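PDB 5DLL: aminopeptidase N from Francisella tularensis subsp. tularensis, which catalyses the zinc-dependent release of N-terminal amino acids from peptides and probably takes part in degrading intracellular peptides left by protein breakdown. Local coordinates for residues T712-L717 against N745-S750; K193-L198 against R319-D324. One frame throughout, in Å; residues are numbered along the deposited sequence.

Interaction 1: T712-L717 against N745-S750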
loop_
_atom_site.group_PDB
_atom_site.type_symbol
_atom_site.label_atom_id
_atom_site.label_comp_id
_atom_site.label_asym_id
_atom_site.label_seq_id
_atom_site.Cartn_x
_atom_site.Cartn_y
_atom_site.Cartn_z
ATOM N N THR A 712 9.293 2.535 -22.016
ATOM C CA THR A 712 9.139 1.259 -22.710
ATOM C C THR A 712 10.178 1.119 -23.820
ATOM O O THR A 712 10.820 0.079 -23.947
ATOM C CB THR A 712 7.731 1.115 -23.315
ATOM O OG1 THR A 712 6.751 1.350 -22.299
ATOM C CG2 THR A 712 7.527 -0.279 -23.893
ATOM N N ALA A 713 10.346 2.174 -24.614
ATOM C CA ALA A 713 11.326 2.174 -25.698
ATOM C C ALA A 713 12.741 1.933 -25.173
ATOM O O ALA A 713 13.473 1.100 -25.709
ATOM C CB ALA A 713 11.265 3.483 -26.460
ATOM N N PHE A 714 13.115 2.661 -24.123
ATOM C CA PHE A 714 14.431 2.515 -23.494
ATOM C C PHE A 714 14.639 1.100 -22.957
ATOM O O PHE A 714 15.641 0.461 -23.271
ATOM C CB PHE A 714 14.600 3.551 -22.370
ATOM C CG PHE A 714 15.973 3.566 -21.727
ATOM C CD1 PHE A 714 17.133 3.426 -22.485
ATOM C CD2 PHE A 714 16.100 3.770 -20.358
ATOM C CE1 PHE A 714 18.389 3.455 -21.885
ATOM C CE2 PHE A 714 17.352 3.799 -19.755
ATOM C CZ PHE A 714 18.498 3.643 -20.520
ATOM N N THR A 715 13.686 0.613 -22.165
ATOM C CA THR A 715 13.767 -0.727 -21.575
ATOM C C THR A 715 14.029 -1.814 -22.624
ATOM O O THR A 715 14.847 -2.706 -22.406
ATOM C CB THR A 715 12.470 -1.090 -20.814
ATOM O OG1 THR A 715 12.154 -0.062 -19.865
ATOM C CG2 THR A 715 12.606 -2.437 -20.090
ATOM N N GLU A 716 13.337 -1.733 -23.757
ATOM C CA GLU A 716 13.440 -2.754 -24.802
ATOM C C GLU A 716 14.704 -2.567 -25.640
ATOM O O GLU A 716 15.278 -3.540 -26.133
ATOM C CB GLU A 716 12.203 -2.739 -25.699
ATOM C CG GLU A 716 10.873 -2.860 -24.961
ATOM C CD GLU A 716 10.689 -4.172 -24.215
ATOM O OE1 GLU A 716 11.497 -5.106 -24.411
ATOM O OE2 GLU A 716 9.717 -4.266 -23.428
ATOM N N LEU A 717 15.142 -1.319 -25.784
ATOM C CA LEU A 717 16.410 -1.014 -26.450
ATOM C C LEU A 717 17.603 -1.581 -25.662
ATOM O O LEU A 717 18.655 -1.844 -26.239
ATOM C CB LEU A 717 16.559 0.508 -26.635
ATOM C CG LEU A 717 16.919 1.088 -28.011
ATOM C CD1 LEU A 717 16.242 0.352 -29.159
ATOM C CD2 LEU A 717 16.555 2.568 -28.051
ATOM N N ASN A 745 16.762 8.522 -11.753
ATOM C CA ASN A 745 16.585 7.306 -10.957
ATOM C C ASN A 745 16.128 6.130 -11.819
ATOM O O ASN A 745 16.651 5.022 -11.701
ATOM C CB ASN A 745 15.585 7.547 -9.819
ATOM C CG ASN A 745 16.138 8.454 -8.733
ATOM O OD1 ASN A 745 17.267 8.943 -8.824
ATOM N ND2 ASN A 745 15.341 8.683 -7.692
ATOM N N LYS A 746 15.165 6.390 -12.700
ATOM C CA LYS A 746 14.673 5.378 -13.631
ATOM C C LYS A 746 15.760 4.974 -14.630
ATOM O O LYS A 746 15.824 3.822 -15.060
ATOM C CB LYS A 746 13.432 5.891 -14.366
ATOM C CG LYS A 746 12.271 6.232 -13.440
ATOM C CD LYS A 746 10.978 6.482 -14.200
ATOM C CE LYS A 746 9.810 6.671 -13.243
ATOM N NZ LYS A 746 8.501 6.424 -13.905
ATOM N N TRP A 747 16.611 5.931 -14.993
ATOM C CA TRP A 747 17.768 5.667 -15.844
ATOM C C TRP A 747 18.729 4.674 -15.177
ATOM O O TRP A 747 19.244 3.758 -15.827
ATOM C CB TRP A 747 18.473 6.984 -16.164
ATOM C CG TRP A 747 19.661 6.870 -17.056
ATOM C CD1 TRP A 747 19.670 6.548 -18.386
ATOM C CD2 TRP A 747 21.020 7.119 -16.693
ATOM N NE1 TRP A 747 20.958 6.564 -18.869
ATOM C CE2 TRP A 747 21.807 6.914 -17.851
ATOM C CE3 TRP A 747 21.656 7.486 -15.499
ATOM C CZ2 TRP A 747 23.196 7.065 -17.847
ATOM C CZ3 TRP A 747 23.031 7.638 -15.497
ATOM C CH2 TRP A 747 23.788 7.426 -16.665
ATOM N N LEU A 748 18.952 4.857 -13.878
ATOM C CA LEU A 748 19.790 3.947 -13.096
ATOM C C LEU A 748 19.136 2.573 -12.978
ATOM O O LEU A 748 19.767 1.549 -13.253
ATOM C CB LEU A 748 20.036 4.510 -11.692
ATOM C CG LEU A 748 20.823 5.819 -11.589
ATOM C CD1 LEU A 748 20.650 6.440 -10.212
ATOM C CD2 LEU A 748 22.297 5.595 -11.900
ATOM N N LEU A 749 17.869 2.565 -12.573
ATOM C CA LEU A 749 17.112 1.326 -12.399
ATOM C C LEU A 749 17.093 0.505 -13.674
ATOM O O LEU A 749 17.278 -0.702 -13.629
ATOM C CB LEU A 749 15.679 1.627 -11.954
ATOM C CG LEU A 749 14.717 0.446 -11.766
ATOM C CD1 LEU A 749 15.311 -0.635 -10.877
ATOM C CD2 LEU A 749 13.398 0.935 -11.185
ATOM N N SER A 750 16.874 1.167 -14.809
ATOM C CA SER A 750 16.822 0.487 -16.106
ATOM C C SER A 750 18.142 -0.195 -16.429
ATOM O O SER A 750 18.159 -1.344 -16.880
ATOM C CB SER A 750 16.471 1.471 -17.225
ATOM O OG SER A 750 15.141 1.931 -17.098
#

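Interaction 2: K193-L198 against R319-D324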
loop_
_atom_site.group_PDB
_atom_site.type_symbol
_atom_site.label_atom_id
_atom_site.label_comp_id
_atom_site.label_asym_id
_atom_site.label_seq_id
_atom_site.Cartn_x
_atom_site.Cartn_y
_atom_site.Cartn_z
ATOM N N LYS A 193 -16.229 15.571 16.479
ATOM C CA LYS A 193 -15.353 14.885 17.426
ATOM C C LYS A 193 -14.304 14.030 16.696
ATOM O O LYS A 193 -14.639 13.269 15.788
ATOM C CB LYS A 193 -16.177 13.991 18.359
ATOM C CG LYS A 193 -17.080 14.745 19.324
ATOM C CD LYS A 193 -18.138 13.834 19.937
ATOM C CE LYS A 193 -17.564 12.881 20.980
ATOM N NZ LYS A 193 -17.089 13.575 22.214
ATOM N N LYS A 194 -13.036 14.176 17.087
ATOM C CA LYS A 194 -11.954 13.364 16.537
ATOM C C LYS A 194 -10.902 13.057 17.591
ATOM O O LYS A 194 -10.725 13.833 18.533
ATOM C CB LYS A 194 -11.293 14.065 15.346
ATOM C CG LYS A 194 -10.487 15.317 15.676
ATOM C CD LYS A 194 -9.723 15.793 14.448
ATOM C CE LYS A 194 -8.857 17.013 14.729
ATOM N NZ LYS A 194 -9.610 18.293 14.594
ATOM N N PRO A 195 -10.190 11.927 17.431
ATOM C CA PRO A 195 -9.046 11.651 18.298
ATOM C C PRO A 195 -7.861 12.548 17.935
ATOM O O PRO A 195 -7.774 13.033 16.809
ATOM C CB PRO A 195 -8.742 10.178 18.023
ATOM C CG PRO A 195 -9.239 9.934 16.641
ATOM C CD PRO A 195 -10.394 10.868 16.420
ATOM N N CYS A 196 -6.954 12.768 18.878
ATOM C CA CYS A 196 -5.876 13.732 18.678
ATOM C C CYS A 196 -4.847 13.330 17.612
ATOM O O CYS A 196 -4.159 14.201 17.085
ATOM C CB CYS A 196 -5.172 14.045 20.005
ATOM S SG CYS A 196 -4.558 12.616 20.928
ATOM N N TYR A 197 -4.745 12.042 17.274
ATOM C CA TYR A 197 -3.762 11.596 16.276
ATOM C C TYR A 197 -4.046 12.166 14.881
ATOM O O TYR A 197 -3.171 12.159 14.007
ATOM C CB TYR A 197 -3.651 10.060 16.241
ATOM C CG TYR A 197 -4.744 9.329 15.480
ATOM C CD1 TYR A 197 -4.670 9.173 14.096
ATOM C CD2 TYR A 197 -5.833 8.769 16.145
ATOM C CE1 TYR A 197 -5.662 8.500 13.391
ATOM C CE2 TYR A 197 -6.828 8.090 15.449
ATOM C CZ TYR A 197 -6.739 7.961 14.070
ATOM O OH TYR A 197 -7.721 7.298 13.366
ATOM N N LEU A 198 -5.267 12.664 14.688
ATOM C CA LEU A 198 -5.668 13.340 13.452
ATOM C C LEU A 198 -5.546 14.854 13.527
ATOM O O LEU A 198 -5.939 15.554 12.588
ATOM C CB LEU A 198 -7.115 12.996 13.116
ATOM C CG LEU A 198 -7.367 11.513 12.911
ATOM C CD1 LEU A 198 -8.859 11.273 12.920
ATOM C CD2 LEU A 198 -6.724 11.031 11.620
ATOM N N ARG A 319 -14.053 10.171 10.997
ATOM C CA ARG A 319 -15.420 10.369 11.459
ATOM C C ARG A 319 -15.856 9.224 12.384
ATOM O O ARG A 319 -16.504 9.459 13.400
ATOM C CB ARG A 319 -16.350 10.507 10.262
ATOM C CG ARG A 319 -17.637 11.228 10.576
ATOM C CD ARG A 319 -17.478 12.736 10.636
ATOM N NE ARG A 319 -18.761 13.335 10.992
ATOM C CZ ARG A 319 -19.666 13.795 10.132
ATOM N NH1 ARG A 319 -19.452 13.780 8.821
ATOM N NH2 ARG A 319 -20.803 14.293 10.591
ATOM N N VAL A 320 -15.494 7.998 12.016
ATOM C CA VAL A 320 -15.557 6.843 12.911
ATOM C C VAL A 320 -14.158 6.256 12.964
ATOM O O VAL A 320 -13.614 5.878 11.923
ATOM C CB VAL A 320 -16.526 5.758 12.399
ATOM C CG1 VAL A 320 -16.688 4.650 13.436
ATOM C CG2 VAL A 320 -17.872 6.371 12.029
ATOM N N THR A 321 -13.590 6.170 14.168
ATOM C CA THR A 321 -12.184 5.784 14.350
ATOM C C THR A 321 -12.016 4.427 15.055
ATOM O O THR A 321 -12.995 3.748 15.370
ATOM C CB THR A 321 -11.403 6.887 15.112
ATOM O OG1 THR A 321 -9.993 6.687 14.943
ATOM C CG2 THR A 321 -11.753 6.915 16.607
ATOM N N CYS A 322 -10.764 4.028 15.270
ATOM C CA CYS A 322 -10.455 2.813 16.025
ATOM C C CYS A 322 -10.428 3.104 17.530
ATOM O O CYS A 322 -9.956 4.154 17.958
ATOM C CB CYS A 322 -9.119 2.200 15.563
ATOM S SG CYS A 322 -7.693 3.324 15.508
ATOM N N ARG A 323 -10.949 2.163 18.319
ATOM C CA ARG A 323 -10.985 2.271 19.783
ATOM C C ARG A 323 -9.588 2.156 20.378
ATOM O O ARG A 323 -9.232 2.890 21.308
ATOM C CB ARG A 323 -11.872 1.166 20.350
ATOM C CG ARG A 323 -12.071 1.205 21.854
ATOM C CD ARG A 323 -12.645 -0.110 22.350
ATOM N NE ARG A 323 -11.650 -1.180 22.322
ATOM C CZ ARG A 323 -11.859 -2.422 22.756
ATOM N NH1 ARG A 323 -13.039 -2.776 23.264
ATOM N NH2 ARG A 323 -10.879 -3.317 22.685
ATOM N N ASP A 324 -8.813 1.213 19.846
ATOM C CA ASP A 324 -7.417 1.026 20.224
ATOM C C ASP A 324 -6.603 0.663 18.981
ATOM O O ASP A 324 -7.167 0.484 17.905
ATOM C CB ASP A 324 -7.306 -0.061 21.297
ATOM C CG ASP A 324 -7.912 -1.383 20.856
ATOM O OD1 ASP A 324 -7.440 -1.947 19.843
ATOM O OD2 ASP A 324 -8.856 -1.861 21.522
#

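Interaction 1: T712-L717 against N745-S750
Phe714 spans the gap between two helices and meets Trp747 and Ser750 with the far end of its ring. In the aromatic contact CZ and CE2 of Phe714 both lie 3.8 Å from CD1 of Trp747, on the five-membered part of the indole. The planes of that ring and the phenyl ring are inclined by only 10°, but their centroids stand 5.7 Å apart, so the rings are slid past one another with little overlap and this is no full stack. In Phe714 CG is anti to the backbone N (chi1 -175°), which carries the ring outward to the other helix. A second apolar contact is made by the CB of Ser750, 3.5 Å from CE2 of Phe714.

The segments belong to helices 707-717 and 741-752 of the C-terminal helical domain of this M1 aminopeptidase, a region assigned to the ARM-repeat class, and they are separated along the chain by helix 723-736. That intervening helix contributes Phe733, which stacks on Phe714 and also meets the Trp747 ring at nearly parallel planes, while Phe701 of helix 691-703 packs against Phe714 as well.

Ser750 OG donates to Lys746 O at 2.9 Å, tilted 31° from the carbonyl plane; Ser750 N binds the same oxygen from the opposite face, so one carbonyl serves two donors and the hydroxyl is held back against its own helix. The indole NE1 of the buried Trp747 is hydrogen-bonded to Ile730 O of helix 723-736, and Lys746 NZ forms a salt bridge with Asp299.

Interaction 2: K193-L198 against R319-D324
Pro195 and Thr321 mark the closest backbone approach, with CA atoms 7.7 Å apart, too far for strand pairing, and the contact is left to side chains. Thr321 reaches the other segment with both branches. Its OG1, anti to the backbone N (chi1 -163°), shares a hydrogen bond of 2.8 Å with OH of Tyr197, in which either hydroxyl may be the donor. OG1 arrives at the edge of the phenol ring, near its plane, and CE2 of Tyr197 is 3.5 Å from it. The CG corner of the Pro195 ring points at the branches of Thr321, 3.7 Å from OG1 and 3.9 Å from CG2 of that threonine. One face of the Tyr197 ring carries Leu198, whose CG lies off toward the rim, and Trp325 meets Tyr197 edge-to-face. All three touching residues are buried.

Strand 193-195 pairs with 150-160 in the large N-terminal sheet, whereas 321-322 pairs with 427-428 of the peptidase domain. At this domain junction the tyrosine side chain lies about 6 Å from that of the zinc ligand His313 and about 9 Å from the bound zinc, near, without touching, the HExxH site characteristic of M1 metallopeptidases.

Interaction 2 comes first along the chain and is complete before interaction 1 begins. Their centres are 44 Å apart, on opposite sides of the chain's centre, and their nearest atoms are about 29 Å apart, so the two do not touch. They share no helix or sheet: 193-198 with 319-324 ties the N-terminal beta domain to the peptidase domain, while 712-717 with 745-750 lies wholly within the C-terminal helical domain, away from the annotated sites. One is therefore a contact between domains in the neighbourhood of the zinc site, and the other, inside a single domain, joins two helices that are next but one along the chain.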